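Local coordinates for Poly(A) RNA polymerase protein 2 (Saccharomyces cerevisiae, PDB 3NYB) that adds poly(A) tails to RNA as the catalytic poly(A) polymerase subunit of the TRAMP RNA surveillance complex, working as a heterodimer with the zinc-knuckle protein Air2p, at residues A[259-263]-A[282-286]; A[28-32]-A[319-323]; A[63-67]-A[137-141]; A[20-25]-A[314-318]; A[163-168]-A[189-193]. The protein carries 1 engineered substitution. All coordinates share one frame; numbering follows the deposited sequence.

Contact 1. Residues A[259-263]-A[282-286]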
# COMPACT_ATOMS: atom_id res chain seq x y z
N ASN A 259 -19.64 -11.18 -9.65
CA ASN A 259 -18.38 -11.85 -9.36
C ASN A 259 -18.04 -11.85 -7.88
O ASN A 259 -17.62 -10.83 -7.33
CB ASN A 259 -17.23 -11.21 -10.16
CG ASN A 259 -15.87 -11.77 -9.79
OD1 ASN A 259 -15.77 -12.83 -9.16
ND2 ASN A 259 -14.82 -11.07 -10.18
N PRO A 260 -18.22 -13.00 -7.22
CA PRO A 260 -18.02 -13.19 -5.77
C PRO A 260 -16.60 -12.88 -5.29
O PRO A 260 -16.44 -12.14 -4.31
CB PRO A 260 -18.32 -14.69 -5.58
CG PRO A 260 -18.17 -15.28 -6.96
CD PRO A 260 -18.75 -14.23 -7.84
N PHE A 261 -15.59 -13.42 -5.97
CA PHE A 261 -14.21 -13.29 -5.51
C PHE A 261 -13.55 -11.99 -5.96
O PHE A 261 -12.95 -11.92 -7.04
CB PHE A 261 -13.37 -14.49 -5.97
CG PHE A 261 -12.01 -14.55 -5.34
CD1 PHE A 261 -11.84 -15.01 -4.05
CD2 PHE A 261 -10.89 -14.15 -6.04
CE1 PHE A 261 -10.59 -15.07 -3.47
CE2 PHE A 261 -9.63 -14.20 -5.47
CZ PHE A 261 -9.49 -14.66 -4.18
N SER A 262 -13.64 -10.97 -5.12
CA SER A 262 -13.09 -9.67 -5.46
C SER A 262 -13.06 -8.77 -4.23
O SER A 262 -13.88 -8.89 -3.32
CB SER A 262 -13.91 -9.02 -6.58
OG SER A 262 -15.25 -8.81 -6.18
N LEU A 263 -12.10 -7.85 -4.20
CA LEU A 263 -11.93 -6.96 -3.07
C LEU A 263 -13.09 -5.98 -2.98
O LEU A 263 -13.43 -5.33 -3.97
CB LEU A 263 -10.63 -6.18 -3.22
CG LEU A 263 -9.86 -5.81 -1.95
CD1 LEU A 263 -9.00 -4.58 -2.21
CD2 LEU A 263 -10.81 -5.57 -0.80
N ILE A 282 -7.63 -9.66 -8.61
CA ILE A 282 -7.47 -9.86 -7.19
C ILE A 282 -6.94 -11.26 -6.87
O ILE A 282 -6.28 -11.47 -5.87
CB ILE A 282 -8.80 -9.60 -6.47
CG1 ILE A 282 -8.64 -9.83 -4.96
CG2 ILE A 282 -9.92 -10.42 -7.09
CD1 ILE A 282 -7.87 -8.74 -4.28
N ARG A 283 -7.23 -12.22 -7.74
CA ARG A 283 -6.76 -13.59 -7.51
C ARG A 283 -5.24 -13.66 -7.46
O ARG A 283 -4.67 -14.28 -6.57
CB ARG A 283 -7.27 -14.51 -8.61
CG ARG A 283 -8.76 -14.41 -8.83
CD ARG A 283 -9.24 -15.52 -9.74
NE ARG A 283 -10.69 -15.54 -9.85
CZ ARG A 283 -11.49 -16.17 -8.99
NH1 ARG A 283 -10.97 -16.84 -7.97
NH2 ARG A 283 -12.81 -16.13 -9.16
N ASP A 284 -4.59 -13.03 -8.44
CA ASP A 284 -3.13 -13.01 -8.51
C ASP A 284 -2.54 -12.10 -7.44
O ASP A 284 -1.41 -12.29 -7.00
CB ASP A 284 -2.66 -12.56 -9.89
CG ASP A 284 -2.74 -13.67 -10.92
OD1 ASP A 284 -3.42 -14.68 -10.64
OD2 ASP A 284 -2.13 -13.53 -12.00
N ILE A 285 -3.30 -11.10 -7.03
CA ILE A 285 -2.85 -10.21 -5.98
C ILE A 285 -2.65 -11.00 -4.69
O ILE A 285 -1.61 -10.90 -4.05
CB ILE A 285 -3.84 -9.04 -5.77
CG1 ILE A 285 -3.86 -8.15 -7.01
CG2 ILE A 285 -3.46 -8.23 -4.53
CD1 ILE A 285 -5.00 -7.17 -7.05
N LYS A 286 -3.65 -11.81 -4.33
CA LYS A 286 -3.57 -12.65 -3.14
C LYS A 286 -2.42 -13.64 -3.24
O LYS A 286 -1.70 -13.86 -2.26
CB LYS A 286 -4.88 -13.41 -2.93
CG LYS A 286 -4.83 -14.42 -1.79
CD LYS A 286 -6.19 -15.04 -1.55
CE LYS A 286 -6.16 -16.03 -0.38
NZ LYS A 286 -7.45 -16.76 -0.24
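The Phe261 ring and the Arg283 guanidinium have planes only 14° apart but are displaced from each other, the ring's CD2 lying over one face of the guanidinium. The closest approach of this atom, Phe261 CD2, is to Arg283 NH1 at 3.3 Å. The aliphatic part of the arginine also follows the ring: Arg283 CG comes within 3.5 Å of Phe261 CE2. This overlap depends on the shape of the arginine, whose CG is anti to the carbonyl carbon (chi1 -50°) and whose chain then runs extended to NE, back toward the loop. At the ring's edge, Lys286 CD meets Phe261 CZ at 4.2 Å, and the amino group beyond it bonds to Ser68 of the Air2 chain. Ile282 fills the other part of the interface. Its CG2 rests on the loop backbone, 3.6 Å from Ser262 CA, while the longer branch places CD1 3.9 Å from Leu263 CB. With no hydrogen bond spanning the two segments, apolar and flat-group packing joins them. The Phe261 side chain also touches Tyr231 and Asp232. Lying in the loop between strands 243-247 and 266-267, segment 259-263 packs against the first turn of helix 282-304, beside the surface that receives Air2.

Contact 2. Residues A[28-32]-A[319-323]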
# COMPACT_ATOMS: atom_id res chain seq x y z
N PHE A 28 15.42 1.65 3.68
CA PHE A 28 14.78 1.77 2.38
C PHE A 28 13.93 3.03 2.27
O PHE A 28 14.09 3.81 1.34
CB PHE A 28 13.91 0.53 2.09
CG PHE A 28 13.18 0.61 0.78
CD1 PHE A 28 13.81 0.31 -0.41
CD2 PHE A 28 11.85 1.01 0.74
CE1 PHE A 28 13.14 0.40 -1.61
CE2 PHE A 28 11.18 1.09 -0.46
CZ PHE A 28 11.82 0.79 -1.63
N VAL A 29 13.01 3.20 3.22
CA VAL A 29 12.12 4.35 3.24
C VAL A 29 12.89 5.67 3.21
O VAL A 29 12.49 6.61 2.54
CB VAL A 29 11.17 4.35 4.46
CG1 VAL A 29 10.34 5.63 4.52
CG2 VAL A 29 10.27 3.14 4.42
N ALA A 30 13.98 5.74 3.96
CA ALA A 30 14.77 6.96 3.96
C ALA A 30 15.49 7.12 2.64
O ALA A 30 15.60 8.22 2.09
CB ALA A 30 15.76 6.99 5.14
N TYR A 31 15.97 6.00 2.10
CA TYR A 31 16.65 6.03 0.82
C TYR A 31 15.72 6.50 -0.32
O TYR A 31 16.16 7.19 -1.25
CB TYR A 31 17.25 4.66 0.50
CG TYR A 31 17.92 4.59 -0.84
CD1 TYR A 31 19.23 5.03 -1.01
CD2 TYR A 31 17.24 4.10 -1.95
CE1 TYR A 31 19.86 4.97 -2.24
CE2 TYR A 31 17.86 4.04 -3.20
CZ TYR A 31 19.17 4.47 -3.33
OH TYR A 31 19.79 4.43 -4.55
N ILE A 32 14.44 6.12 -0.24
CA ILE A 32 13.47 6.50 -1.27
C ILE A 32 12.85 7.86 -0.93
O ILE A 32 11.96 8.35 -1.61
CB ILE A 32 12.35 5.44 -1.40
CG1 ILE A 32 11.45 5.46 -0.17
CG2 ILE A 32 12.95 4.06 -1.62
CD1 ILE A 32 10.20 4.63 -0.31
N ASN A 319 15.18 -9.11 -2.07
CA ASN A 319 14.61 -9.98 -3.09
C ASN A 319 13.07 -9.97 -3.10
O ASN A 319 12.45 -10.42 -4.05
CB ASN A 319 15.15 -11.40 -2.95
CG ASN A 319 14.86 -12.26 -4.19
OD1 ASN A 319 13.71 -12.43 -4.57
ND2 ASN A 319 15.90 -12.79 -4.80
N VAL A 320 12.45 -9.44 -2.05
CA VAL A 320 10.98 -9.42 -2.02
C VAL A 320 10.44 -8.25 -2.86
O VAL A 320 9.65 -8.44 -3.81
CB VAL A 320 10.39 -9.43 -0.58
CG1 VAL A 320 8.87 -9.46 -0.60
CG2 VAL A 320 10.89 -10.64 0.20
N ILE A 321 10.82 -7.04 -2.45
CA ILE A 321 10.67 -5.85 -3.27
C ILE A 321 11.68 -6.04 -4.38
O ILE A 321 12.58 -6.89 -4.24
CB ILE A 321 11.12 -4.60 -2.51
CG1 ILE A 321 12.64 -4.62 -2.29
CG2 ILE A 321 10.45 -4.52 -1.17
CD1 ILE A 321 13.20 -3.40 -1.55
N LYS A 322 11.58 -5.31 -5.49
CA LYS A 322 12.67 -5.43 -6.46
C LYS A 322 13.54 -4.19 -6.49
O LYS A 322 14.62 -4.15 -5.89
CB LYS A 322 12.17 -5.76 -7.85
CG LYS A 322 11.83 -7.23 -8.01
CD LYS A 322 12.49 -8.07 -6.93
CE LYS A 322 12.65 -9.52 -7.38
NZ LYS A 322 14.00 -9.82 -7.94
N TYR A 323 13.05 -3.19 -7.19
CA TYR A 323 13.57 -1.82 -7.09
C TYR A 323 14.57 -1.42 -8.18
O TYR A 323 15.70 -1.92 -8.23
CB TYR A 323 14.12 -1.50 -5.67
CG TYR A 323 14.36 -0.01 -5.58
CD1 TYR A 323 13.30 0.86 -5.42
CD2 TYR A 323 15.63 0.52 -5.79
CE1 TYR A 323 13.49 2.23 -5.40
CE2 TYR A 323 15.83 1.90 -5.78
CZ TYR A 323 14.76 2.74 -5.58
OH TYR A 323 14.93 4.11 -5.55
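The ring of Phe28 turns its edge to the face of Tyr323, the last residue of the crystallised fragment, in an offset T-shaped pair with planes at 86° and centroids 5.6 Å apart. The contact is made by Phe28 CE1, 3.8 Å from Tyr323 CD1. That same corner of the phenylalanine is met by the tip of Ile321, whose CD1 arrives from the opposing direction at 3.8 Å from Phe28 CE1. Farther along the tyrosine, Ile32 CG2 approaches Tyr323 CE1 at 4.2 Å, and Tyr31 CE2 lies 3.9 Å from Tyr323 CE2, the two side chains crossing obliquely. Ile32 CG2 also rests over one face of Phe28, which probably limits the rotation of that ring. With chi1 at 177°, the ring of Phe28 points away from its own backbone N and leaves the helix toward the tail. The next shell includes Trp5, which meets Phe28 edge-to-face and touches Tyr31 and Ile321 as well, and Ile166 of helix 160-173, which packs on Phe28. No hydrogen bond crosses between 28-32 and 319-323; aromatic and branched aliphatic groups make this part of the join. Packing of an N-terminal helix against the fragment's end is consistent with noncanonical poly(A) polymerases, in which N- and C-terminal portions together build a helical central domain beside the palm.

Contact 3. Residues A[63-67]-A[137-141]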
# COMPACT_ATOMS: atom_id res chain seq x y z
N HIS A 63 -1.85 22.71 -8.93
CA HIS A 63 -1.52 22.20 -7.61
C HIS A 63 -1.20 20.71 -7.60
O HIS A 63 -1.83 19.91 -8.28
CB HIS A 63 -2.65 22.51 -6.62
CG HIS A 63 -2.93 23.97 -6.47
ND1 HIS A 63 -2.00 24.85 -5.95
CD2 HIS A 63 -4.01 24.71 -6.80
CE1 HIS A 63 -2.51 26.07 -5.95
NE2 HIS A 63 -3.73 26.01 -6.46
N VAL A 64 -0.20 20.35 -6.81
CA VAL A 64 0.17 18.95 -6.64
C VAL A 64 -0.79 18.31 -5.66
O VAL A 64 -0.94 18.81 -4.54
CB VAL A 64 1.58 18.82 -6.05
CG1 VAL A 64 1.93 17.34 -5.77
CG2 VAL A 64 2.62 19.48 -6.96
N PHE A 65 -1.42 17.20 -6.04
CA PHE A 65 -2.26 16.42 -5.12
C PHE A 65 -1.85 14.94 -5.14
O PHE A 65 -1.27 14.47 -6.11
CB PHE A 65 -3.73 16.55 -5.52
CG PHE A 65 -4.07 15.88 -6.84
CD1 PHE A 65 -4.52 14.56 -6.88
CD2 PHE A 65 -3.92 16.56 -8.03
CE1 PHE A 65 -4.82 13.95 -8.09
CE2 PHE A 65 -4.22 15.96 -9.24
CZ PHE A 65 -4.67 14.65 -9.28
N GLY A 66 -2.18 14.20 -4.09
CA GLY A 66 -1.98 12.77 -4.11
C GLY A 66 -0.69 12.30 -3.47
O GLY A 66 -0.21 12.90 -2.51
N SER A 67 -0.13 11.23 -4.01
CA SER A 67 1.07 10.62 -3.46
C SER A 67 2.14 11.63 -3.10
O SER A 67 2.88 11.43 -2.14
CB SER A 67 1.65 9.61 -4.45
OG SER A 67 0.78 8.50 -4.58
N SER A 137 -4.60 16.93 -14.84
CA SER A 137 -6.03 16.81 -15.04
C SER A 137 -6.70 18.07 -14.47
O SER A 137 -6.07 18.80 -13.71
CB SER A 137 -6.53 15.59 -14.28
OG SER A 137 -6.42 15.81 -12.89
N PHE A 138 -7.96 18.31 -14.83
CA PHE A 138 -8.70 19.47 -14.33
C PHE A 138 -9.58 19.12 -13.14
O PHE A 138 -10.51 19.84 -12.81
CB PHE A 138 -9.55 20.12 -15.43
CG PHE A 138 -8.76 20.57 -16.62
CD1 PHE A 138 -8.11 21.79 -16.62
CD2 PHE A 138 -8.68 19.78 -17.76
CE1 PHE A 138 -7.38 22.21 -17.71
CE2 PHE A 138 -7.95 20.19 -18.85
CZ PHE A 138 -7.29 21.40 -18.83
N GLU A 139 -9.25 18.01 -12.49
CA GLU A 139 -10.06 17.50 -11.38
C GLU A 139 -9.23 16.49 -10.59
O GLU A 139 -8.63 15.59 -11.17
CB GLU A 139 -11.31 16.83 -11.95
CG GLU A 139 -12.34 16.39 -10.93
CD GLU A 139 -13.69 16.10 -11.56
OE1 GLU A 139 -14.43 17.07 -11.85
OE2 GLU A 139 -14.02 14.92 -11.78
N ARG A 140 -9.17 16.65 -9.27
CA ARG A 140 -8.47 15.66 -8.45
C ARG A 140 -9.03 14.29 -8.76
O ARG A 140 -10.22 14.16 -9.01
CB ARG A 140 -8.58 15.98 -6.97
CG ARG A 140 -7.83 17.24 -6.61
CD ARG A 140 -7.68 17.47 -5.11
NE ARG A 140 -6.84 18.65 -4.91
CZ ARG A 140 -7.24 19.89 -5.17
NH1 ARG A 140 -8.48 20.13 -5.61
NH2 ARG A 140 -6.41 20.91 -4.98
N THR A 141 -8.18 13.27 -8.74
CA THR A 141 -8.62 11.94 -9.13
C THR A 141 -8.92 11.05 -7.93
O THR A 141 -9.49 9.97 -8.09
CB THR A 141 -7.60 11.22 -10.07
OG1 THR A 141 -6.33 11.10 -9.42
CG2 THR A 141 -7.45 11.98 -11.39
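A CH-pi contact joins Phe65 to Arg140: the arginine CA stands over one face of the ring, 4.1 Å from its centroid and 16° off the normal. Van der Waals packing extends it. The arginine side chain passes the phenylalanine in the opposite direction, bringing Arg140 CG to 4.0 Å from Phe65 CG and Arg140 NE to 3.8 Å from Phe65 CB. The guanidinium therefore lies past the ring, its plane tilted 67° to it, and does not stack on it. Polar groups meet the ring at its margin. Thr141 OG1 lies in the ring plane at the edge, 3.5 Å from Phe65 CE1, and Ser137 OG comes within 4.2 Å of Phe65 CZ. No hydrogen bond crosses the contact; within the second segment Ser137 OG donates to Glu139 O at 2.8 Å from above the carbonyl plane and ties the loop back onto the end of its strand. Backbone bonds from Phe65 to Asp80 and from Ser137 to Cys81 hold both segments to strand 79-83 of the palm sheet. Phe65, Gly66 and Ser67 match the hydrophobic-Gly-Ser signature of the polymerase beta-like nucleotidyltransferases. The contact thus rests on dispersion and weak CH-pi packing, so that shape probably holds the Phe65 ring against the loop, while the Arg140 guanidinium passes beyond it toward His63.

Contact 4. Residues A[20-25]-A[314-318]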
# COMPACT_ATOMS: atom_id res chain seq x y z
N TRP A 20 16.43 -6.53 12.65
CA TRP A 20 17.05 -6.56 11.33
C TRP A 20 16.05 -5.98 10.34
O TRP A 20 16.28 -4.94 9.71
CB TRP A 20 17.30 -8.02 10.96
CG TRP A 20 18.52 -8.38 10.13
CD1 TRP A 20 19.33 -9.48 10.30
CD2 TRP A 20 19.03 -7.68 8.99
NE1 TRP A 20 20.32 -9.49 9.35
CE2 TRP A 20 20.16 -8.41 8.55
CE3 TRP A 20 18.65 -6.52 8.33
CZ2 TRP A 20 20.91 -7.98 7.45
CZ3 TRP A 20 19.41 -6.11 7.24
CH2 TRP A 20 20.53 -6.84 6.82
N LEU A 21 14.92 -6.67 10.21
CA LEU A 21 13.93 -6.28 9.20
C LEU A 21 13.40 -4.87 9.41
O LEU A 21 13.38 -4.06 8.48
CB LEU A 21 12.76 -7.27 9.18
CG LEU A 21 11.79 -6.98 8.04
CD1 LEU A 21 12.55 -6.96 6.72
CD2 LEU A 21 10.68 -7.99 7.99
N THR A 22 12.96 -4.58 10.62
CA THR A 22 12.44 -3.27 10.96
C THR A 22 13.42 -2.16 10.56
O THR A 22 13.04 -1.19 9.92
CB THR A 22 12.16 -3.21 12.46
OG1 THR A 22 11.01 -4.01 12.75
CG2 THR A 22 11.93 -1.77 12.91
N PHE A 23 14.68 -2.34 10.93
CA PHE A 23 15.73 -1.39 10.59
C PHE A 23 15.93 -1.25 9.08
O PHE A 23 16.16 -0.15 8.58
CB PHE A 23 17.04 -1.78 11.26
CG PHE A 23 16.99 -1.74 12.75
CD1 PHE A 23 16.13 -0.88 13.41
CD2 PHE A 23 17.83 -2.54 13.51
CE1 PHE A 23 16.08 -0.83 14.80
CE2 PHE A 23 17.80 -2.50 14.90
CZ PHE A 23 16.92 -1.64 15.54
N GLU A 24 15.85 -2.37 8.36
CA GLU A 24 16.03 -2.30 6.91
C GLU A 24 14.86 -1.58 6.26
O GLU A 24 15.05 -0.86 5.28
CB GLU A 24 16.23 -3.68 6.28
CG GLU A 24 16.85 -3.57 4.89
CD GLU A 24 16.85 -4.86 4.09
OE1 GLU A 24 16.65 -5.94 4.68
OE2 GLU A 24 17.07 -4.77 2.86
N ILE A 25 13.66 -1.77 6.79
CA ILE A 25 12.51 -1.04 6.27
C ILE A 25 12.76 0.47 6.35
O ILE A 25 12.60 1.17 5.35
CB ILE A 25 11.19 -1.42 6.97
CG1 ILE A 25 10.92 -2.92 6.80
CG2 ILE A 25 10.01 -0.63 6.40
CD1 ILE A 25 9.57 -3.37 7.31
N LYS A 314 23.98 -8.60 4.18
CA LYS A 314 22.84 -9.23 3.54
C LYS A 314 21.59 -8.38 3.66
O LYS A 314 21.53 -7.47 4.47
CB LYS A 314 22.59 -10.64 4.08
CG LYS A 314 23.59 -11.65 3.58
CD LYS A 314 23.99 -11.37 2.15
CE LYS A 314 25.17 -12.24 1.73
NZ LYS A 314 24.84 -13.68 1.91
N SER A 315 20.60 -8.69 2.83
CA SER A 315 19.37 -7.92 2.77
C SER A 315 18.17 -8.83 2.83
O SER A 315 18.05 -9.77 2.05
CB SER A 315 19.32 -7.12 1.47
OG SER A 315 18.05 -6.52 1.34
N ILE A 316 17.26 -8.53 3.75
CA ILE A 316 16.03 -9.29 3.89
C ILE A 316 15.02 -8.86 2.83
O ILE A 316 14.47 -9.70 2.11
CB ILE A 316 15.39 -9.08 5.27
CG1 ILE A 316 16.27 -9.64 6.38
CG2 ILE A 316 14.03 -9.74 5.33
CD1 ILE A 316 15.77 -9.30 7.76
N LEU A 317 14.78 -7.54 2.75
CA LEU A 317 13.83 -6.96 1.80
C LEU A 317 14.25 -7.17 0.35
O LEU A 317 13.41 -7.39 -0.52
CB LEU A 317 13.66 -5.46 2.05
CG LEU A 317 12.96 -4.94 3.29
CD1 LEU A 317 13.07 -3.42 3.34
CD2 LEU A 317 11.52 -5.37 3.27
N GLY A 318 15.55 -7.11 0.10
CA GLY A 318 16.09 -7.00 -1.25
C GLY A 318 15.42 -7.83 -2.34
O GLY A 318 15.16 -7.31 -3.42
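Glu24 reaches Ser315, Ile316 and Leu317 because its CG is anti to the backbone N (chi1 -162°) and the chain stays extended beyond it, driving the carboxylate straight off helix 17-31. OE1 accepts two backbone N-H groups. Ile316 N, 2.8 Å from Glu24 OE1, uses the syn lone pair, whereas Leu317 N, 3.1 Å from Glu24 OE1, comes from above the carboxylate plane along a nearly straight bond (168°). The other oxygen takes the hydroxyl of Ser315, with OG 2.5 Å from Glu24 OE2 on the syn side, somewhat out of the carboxylate plane, and Trp5 NE1 bonds to OE2 as well. Gripped at both oxygens, the buried carboxylate probably has little freedom to rotate. Ser315 OG in turn accepts from Gly318 N, forming an ST motif at the head of the helically wound residues 316-318; the glutamate thus meets backbone N-H groups at the start of that turn, an environment that would probably favour its ionised form. Around this polar cluster the packing is apolar. Ile316 CD1 lies over one face of the Trp20 indole, 3.7 Å from Trp20 CG. The leucine that follows in the helix, Leu21, crosses Ile316 at about a right angle, with its CD1 3.4 Å from Ile316 CG2. Leu317 slides past the glutamate chain and sets CD1 3.8 Å from Ile25 CA, while Arg299 and Leu303 of helix 282-304 also touch Ile316.

Contact 5. Residues A[163-168]-A[189-193]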
# COMPACT_ATOMS: atom_id res chain seq x y z
N LEU A 163 4.79 1.18 5.89
CA LEU A 163 4.25 -0.06 5.36
C LEU A 163 3.65 0.16 3.98
O LEU A 163 3.79 -0.69 3.10
CB LEU A 163 3.25 -0.70 6.33
CG LEU A 163 3.93 -1.25 7.59
CD1 LEU A 163 3.00 -2.19 8.33
CD2 LEU A 163 5.21 -1.96 7.21
N VAL A 164 3.00 1.30 3.78
CA VAL A 164 2.44 1.60 2.47
C VAL A 164 3.53 1.67 1.40
O VAL A 164 3.38 1.10 0.31
CB VAL A 164 1.62 2.90 2.49
CG1 VAL A 164 1.26 3.31 1.08
CG2 VAL A 164 0.36 2.70 3.31
N LEU A 165 4.64 2.34 1.71
CA LEU A 165 5.73 2.41 0.75
C LEU A 165 6.24 1.02 0.37
O LEU A 165 6.41 0.71 -0.80
CB LEU A 165 6.85 3.31 1.26
CG LEU A 165 6.48 4.79 1.26
CD1 LEU A 165 7.58 5.64 1.90
CD2 LEU A 165 6.18 5.26 -0.16
N ILE A 166 6.46 0.17 1.37
CA ILE A 166 6.92 -1.19 1.11
C ILE A 166 5.94 -1.97 0.24
O ILE A 166 6.32 -2.53 -0.80
CB ILE A 166 7.14 -1.96 2.40
CG1 ILE A 166 8.10 -1.19 3.31
CG2 ILE A 166 7.72 -3.32 2.10
CD1 ILE A 166 9.48 -1.03 2.74
N VAL A 167 4.69 -2.01 0.66
CA VAL A 167 3.64 -2.69 -0.09
C VAL A 167 3.50 -2.10 -1.49
O VAL A 167 3.20 -2.81 -2.45
CB VAL A 167 2.29 -2.60 0.64
CG1 VAL A 167 1.26 -3.48 -0.03
CG2 VAL A 167 2.45 -3.01 2.08
N LYS A 168 3.70 -0.79 -1.60
CA LYS A 168 3.55 -0.12 -2.88
C LYS A 168 4.68 -0.60 -3.79
O LYS A 168 4.45 -1.04 -4.91
CB LYS A 168 3.59 1.40 -2.70
CG LYS A 168 2.39 2.15 -3.30
CD LYS A 168 2.12 3.44 -2.52
CE LYS A 168 1.06 4.32 -3.16
NZ LYS A 168 1.49 4.88 -4.47
N ILE A 189 -4.80 0.43 -1.32
CA ILE A 189 -3.63 -0.09 -0.63
C ILE A 189 -3.56 0.54 0.75
O ILE A 189 -3.36 -0.15 1.75
CB ILE A 189 -2.33 0.22 -1.38
CG1 ILE A 189 -2.39 -0.34 -2.80
CG2 ILE A 189 -1.15 -0.38 -0.64
CD1 ILE A 189 -1.22 0.11 -3.68
N ILE A 190 -3.73 1.86 0.79
CA ILE A 190 -3.69 2.59 2.05
C ILE A 190 -4.71 2.01 3.02
O ILE A 190 -4.40 1.76 4.19
CB ILE A 190 -3.99 4.07 1.85
CG1 ILE A 190 -3.04 4.64 0.80
CG2 ILE A 190 -3.86 4.81 3.15
CD1 ILE A 190 -3.20 6.14 0.61
N CYS A 191 -5.92 1.79 2.52
CA CYS A 191 -6.98 1.21 3.34
C CYS A 191 -6.56 -0.11 4.00
O CYS A 191 -6.67 -0.25 5.22
CB CYS A 191 -8.25 0.99 2.52
SG CYS A 191 -9.60 0.37 3.51
N LEU A 192 -6.10 -1.06 3.20
CA LEU A 192 -5.72 -2.38 3.71
C LEU A 192 -4.73 -2.29 4.86
O LEU A 192 -4.91 -2.92 5.90
CB LEU A 192 -5.12 -3.24 2.61
CG LEU A 192 -6.00 -3.59 1.42
CD1 LEU A 192 -5.17 -4.33 0.39
CD2 LEU A 192 -7.22 -4.40 1.84
N VAL A 193 -3.67 -1.52 4.65
CA VAL A 193 -2.66 -1.35 5.67
C VAL A 193 -3.28 -0.70 6.89
O VAL A 193 -3.13 -1.18 8.01
CB VAL A 193 -1.51 -0.48 5.16
CG1 VAL A 193 -0.40 -0.37 6.19
CG2 VAL A 193 -0.97 -1.07 3.89
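Val193 pushes into a shallow hollow formed by Leu163, Val164 and Val167, where helices 160-173 and 186-198 cross in the helical central domain of the polymerase. The axes of the two short segments come within 9.8 Å and their directions differ by 124°, so the helices run roughly against each other yet strongly splayed, touching over a short span. Both branches of the valine bump are used: CG1 abuts Leu163 CB at 3.7 Å, and CG2 settles between the other two residues, 4.0 Å from Val164 CG2. Val164 answers as a bump from its own helix, its CG2 lying over the backbone at Ile190 CA. One turn back from Val193, Ile189 fills the neighbouring dip between Val167 and Lys168, sliding past the valine and crossing the lysine chain at about a right angle. The interface is wholly apolar where the helices meet, and the lysine contributes its methylene part. Phe221 of helix 214-228 lies against both Val167 and Val193, closing one flank. In Ile189 a chi1 of -57° sets CG1 opposite the carbonyl carbon and its two branches part, CD1 to Lys168 CG at 4.2 Å and CG2 to Val167 CG1 at 4.0 Å.

Overall arrangement
Contacts 2 and 4 are neighbours on helix 17-31, their centres about 9 Å apart, and Phe28 CB meets Leu317 CD1 at 4.2 Å. Contact 5 lies near the chain's centre and adjoins both: Leu165 and Ile166 receive Ile32, Phe28 and Ile25. Contact 1 sits beyond contact 5, about 17 Å away between centres, on the side of the central domain that meets Air2. Contact 3 belongs to the palm, about 26 Å from contact 2 and 33 Å from contact 4 between centres. Its Ser67 falls in the Gly-Ser signature that in this family lies at the active site, so contact 3 is probably near the catalytic cleft; Ser67 OG is 3.7 Å from Lys168 NZ of contact 5.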